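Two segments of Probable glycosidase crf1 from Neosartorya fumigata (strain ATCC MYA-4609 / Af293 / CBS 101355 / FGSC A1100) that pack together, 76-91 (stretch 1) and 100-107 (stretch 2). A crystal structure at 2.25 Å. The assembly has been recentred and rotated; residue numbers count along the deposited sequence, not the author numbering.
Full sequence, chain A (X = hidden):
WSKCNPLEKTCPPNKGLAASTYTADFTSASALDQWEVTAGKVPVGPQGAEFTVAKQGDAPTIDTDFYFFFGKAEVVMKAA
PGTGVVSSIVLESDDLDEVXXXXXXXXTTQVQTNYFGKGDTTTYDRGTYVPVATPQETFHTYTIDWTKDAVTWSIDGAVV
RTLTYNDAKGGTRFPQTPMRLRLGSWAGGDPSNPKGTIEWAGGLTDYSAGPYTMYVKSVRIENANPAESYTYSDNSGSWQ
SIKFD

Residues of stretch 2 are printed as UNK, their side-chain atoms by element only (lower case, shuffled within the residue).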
# COMPACT_ATOMS: atom_id res chain seq x y z
N VAL A 76 -7.05 -5.09 7.51
CA VAL A 76 -6.98 -6.42 8.19
C VAL A 76 -6.60 -7.45 7.09
O VAL A 76 -7.38 -7.51 6.15
CB VAL A 76 -8.32 -6.69 8.91
CG1 VAL A 76 -8.37 -8.08 9.52
CG2 VAL A 76 -8.58 -5.64 9.98
N MET A 77 -5.39 -8.11 7.13
CA MET A 77 -4.72 -8.95 6.09
C MET A 77 -4.06 -10.14 6.78
O MET A 77 -3.73 -10.14 8.02
CB MET A 77 -3.66 -8.19 5.26
CG MET A 77 -2.78 -9.10 4.43
SD MET A 77 -1.69 -8.15 3.48
CE MET A 77 -0.52 -7.60 4.72
N LYS A 78 -4.25 -11.19 6.06
CA LYS A 78 -3.49 -12.42 6.25
C LYS A 78 -2.66 -12.58 5.00
O LYS A 78 -3.22 -12.60 3.93
CB LYS A 78 -4.43 -13.59 6.51
CG LYS A 78 -3.64 -14.84 6.86
CD LYS A 78 -4.48 -15.97 7.36
CE LYS A 78 -5.23 -16.59 6.20
NZ LYS A 78 -5.30 -18.07 6.28
N ALA A 79 -1.36 -12.63 5.14
CA ALA A 79 -0.44 -12.59 3.99
C ALA A 79 -0.42 -13.95 3.29
O ALA A 79 -0.67 -14.97 3.92
CB ALA A 79 0.94 -12.18 4.44
N ALA A 80 -0.13 -13.94 2.00
CA ALA A 80 0.08 -15.16 1.21
C ALA A 80 1.34 -15.82 1.73
O ALA A 80 2.31 -15.14 2.07
CB ALA A 80 0.16 -14.82 -0.26
N PRO A 81 1.35 -17.16 1.86
CA PRO A 81 2.59 -17.88 2.11
C PRO A 81 3.34 -18.07 0.79
O PRO A 81 2.86 -17.59 -0.25
CB PRO A 81 2.10 -19.22 2.67
CG PRO A 81 0.79 -19.43 1.94
CD PRO A 81 0.19 -18.05 1.73
N GLY A 82 4.44 -18.81 0.83
CA GLY A 82 5.19 -19.18 -0.38
C GLY A 82 6.42 -18.32 -0.56
O GLY A 82 6.32 -17.07 -0.47
N THR A 83 7.55 -18.98 -0.81
CA THR A 83 8.85 -18.35 -1.13
C THR A 83 8.64 -17.33 -2.24
O THR A 83 8.12 -17.71 -3.29
CB THR A 83 9.87 -19.41 -1.58
OG1 THR A 83 9.95 -20.36 -0.53
CG2 THR A 83 11.22 -18.81 -1.91
N GLY A 84 9.07 -16.10 -2.02
CA GLY A 84 9.13 -15.06 -3.06
C GLY A 84 7.78 -14.43 -3.33
O GLY A 84 7.72 -13.53 -4.15
N VAL A 85 6.72 -14.87 -2.68
CA VAL A 85 5.38 -14.28 -2.89
C VAL A 85 5.26 -13.07 -1.96
O VAL A 85 5.41 -13.21 -0.74
CB VAL A 85 4.27 -15.30 -2.63
CG1 VAL A 85 2.90 -14.67 -2.77
CG2 VAL A 85 4.44 -16.50 -3.56
N VAL A 86 4.98 -11.92 -2.54
CA VAL A 86 4.88 -10.64 -1.79
C VAL A 86 3.41 -10.31 -1.57
O VAL A 86 2.66 -10.36 -2.53
CB VAL A 86 5.62 -9.53 -2.54
CG1 VAL A 86 5.61 -8.23 -1.76
CG2 VAL A 86 7.04 -9.94 -2.88
N SER A 87 3.01 -9.98 -0.35
CA SER A 87 1.70 -9.39 -0.01
C SER A 87 1.91 -7.90 0.32
O SER A 87 2.62 -7.63 1.28
CB SER A 87 1.11 -10.11 1.16
OG SER A 87 0.91 -11.49 0.89
N SER A 88 1.34 -6.99 -0.47
CA SER A 88 1.62 -5.53 -0.44
C SER A 88 0.40 -4.71 -0.01
O SER A 88 -0.67 -4.84 -0.64
CB SER A 88 2.06 -5.06 -1.79
OG SER A 88 3.23 -5.75 -2.21
N ILE A 89 0.55 -3.83 0.97
CA ILE A 89 -0.40 -2.72 1.27
C ILE A 89 0.29 -1.40 0.92
O ILE A 89 1.30 -1.10 1.53
CB ILE A 89 -0.85 -2.76 2.74
CG1 ILE A 89 -1.51 -4.10 3.10
CG2 ILE A 89 -1.76 -1.59 3.07
CD1 ILE A 89 -1.49 -4.38 4.57
N VAL A 90 -0.18 -0.66 -0.07
CA VAL A 90 0.53 0.55 -0.56
C VAL A 90 -0.38 1.78 -0.49
O VAL A 90 -1.41 1.76 -1.14
CB VAL A 90 1.02 0.35 -2.00
CG1 VAL A 90 1.65 1.63 -2.54
CG2 VAL A 90 1.98 -0.82 -2.08
N LEU A 91 0.09 2.85 0.13
CA LEU A 91 -0.46 4.20 -0.11
C LEU A 91 0.44 4.85 -1.13
O LEU A 91 1.66 4.82 -0.93
CB LEU A 91 -0.51 4.98 1.19
CG LEU A 91 -1.45 4.41 2.23
CD1 LEU A 91 -1.43 5.26 3.49
CD2 LEU A 91 -2.85 4.31 1.66
N UNK A 100 4.20 1.97 2.51
CA UNK A 100 3.74 0.60 2.27
C UNK A 100 4.14 -0.36 3.39
O UNK A 100 5.04 -0.03 4.22
o UNK A 100 6.31 0.59 0.01
c UNK A 100 5.64 -0.17 0.76
c UNK A 100 4.16 0.10 0.90
o UNK A 100 6.11 -1.15 1.34
N UNK A 101 3.41 -1.47 3.39
CA UNK A 101 3.72 -2.73 4.10
C UNK A 101 4.06 -3.77 3.04
O UNK A 101 3.40 -3.78 2.00
c UNK A 101 0.91 -1.42 5.87
c UNK A 101 1.67 -1.00 9.37
c UNK A 101 2.66 -1.65 10.06
c UNK A 101 1.97 -2.27 5.98
n UNK A 101 0.65 -0.81 7.07
c UNK A 101 2.51 -3.18 4.92
c UNK A 101 2.37 -2.22 7.35
c UNK A 101 3.52 -2.55 9.43
c UNK A 101 1.53 -1.30 8.01
c UNK A 101 3.38 -2.84 8.09
N UNK A 102 5.09 -4.59 3.26
CA UNK A 102 5.37 -5.77 2.39
C UNK A 102 5.51 -6.99 3.29
O UNK A 102 6.35 -6.96 4.16
o UNK A 102 5.44 -5.26 -1.03
c UNK A 102 6.67 -4.29 0.76
o UNK A 102 5.06 -3.18 -0.57
c UNK A 102 5.66 -4.24 -0.37
c UNK A 102 6.64 -5.58 1.57
N UNK A 103 4.73 -8.04 3.08
CA UNK A 103 5.01 -9.36 3.70
C UNK A 103 5.62 -10.27 2.63
O UNK A 103 5.22 -10.22 1.47
c UNK A 103 4.04 -11.33 4.94
c UNK A 103 3.75 -9.97 4.34
c UNK A 103 3.17 -9.06 5.41
N UNK A 104 6.60 -11.08 3.02
CA UNK A 104 7.23 -12.10 2.14
C UNK A 104 6.73 -13.45 2.61
O UNK A 104 6.74 -13.67 3.84
c UNK A 104 10.76 -10.52 2.12
c UNK A 104 8.91 -10.13 0.48
c UNK A 104 9.26 -10.56 1.90
c UNK A 104 8.74 -11.96 2.23
N UNK A 105 6.27 -14.30 1.69
CA UNK A 105 5.67 -15.61 2.03
C UNK A 105 6.56 -16.48 2.90
O UNK A 105 6.05 -17.09 3.81
N UNK A 106 7.87 -16.52 2.66
CA UNK A 106 8.75 -17.45 3.39
C UNK A 106 9.31 -16.85 4.66
O UNK A 106 9.99 -17.58 5.42
N UNK A 107 9.09 -15.55 4.90
CA UNK A 107 9.57 -14.87 6.13
C UNK A 107 8.38 -14.79 7.09
O UNK A 107 7.56 -13.88 6.93
o UNK A 107 10.39 -13.14 8.13
o UNK A 107 11.34 -11.70 6.78
c UNK A 107 10.67 -12.72 6.99
c UNK A 107 10.20 -13.52 5.78
O HOH W 1 9.88 -15.28 0.67

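Position 100 has two side-chain carbons, the second carrying two oxygens. Its CB lies 3.8 Å from CG2 of V90, the non-hydrogen-bonded partner across the strands, while the oxygens lead away from stretch 1. This short carboxylate is D100.

At position 101 one carbon leads into fused five- and six-membered rings holding eight carbons and one nitrogen, which can only be W101. CD1 of its indole approaches CB of I89 at 3.8 Å, obliquely. The broad apolar ring suits a buried place beside a branched aliphatic neighbour.

Position 102 carries three carbons, the third bearing two oxygens: E102. The end of its side chain comes nearer to stretch 1, so that OE1 accepts a hydrogen bond from OG of S88 at 2.6 Å and also lies 3.1 Å from CG1 of V86. The extra methylene, compared with aspartate, provides the reach, and the buried carboxylate gains a polar partner.

At position 103 a single carbon carries two more, the beta-branched pattern of V103. CG1 meets CB of A79 at 3.3 Å and CG2 meets CE of M77 at 4.0 Å. Its compact fork fills the space between the strand and the earlier part of stretch 1, and branching at CB fits the extended backbone.

Position 104 shows four carbons forked at the second, hence L104. The fork, one atom farther out than in valine, brings CD2 within 3.9 Å of CG2 of V86, an apolar contact between buried side chains.

Position 105 has no side-chain atoms and is G105. A CB here would fall 1.7 Å from O of G82 and 2.6 Å from C of P81, so the close packing of the two stretches leaves no room for a CB, which calls for glycine.

Position 106 also lacks side-chain atoms: G106. Here a CB would have room; the backbone N instead donates to a water at 3.1 Å, and N of G84 donates to the same water at 2.9 Å.

Position 107 has two carbons, the second carrying two oxygens. It is D107, which does not touch stretch 1; its carboxylate is hydrogen-bonded elsewhere in the structure.

The contact is an antiparallel strand pair. N of S87 donates to O of V103 at 2.9 Å and N of V103 to O of S87 at 2.8 Å; I89 and W101 repeat this reciprocal pattern. V86, S88, L104 and E102 share one face, S87, I89, V103 and W101 the other. Near the turns, N of G105 donates to O of V85 at 2.8 Å.

Stretch 2 (100-107) DWEVLGGD
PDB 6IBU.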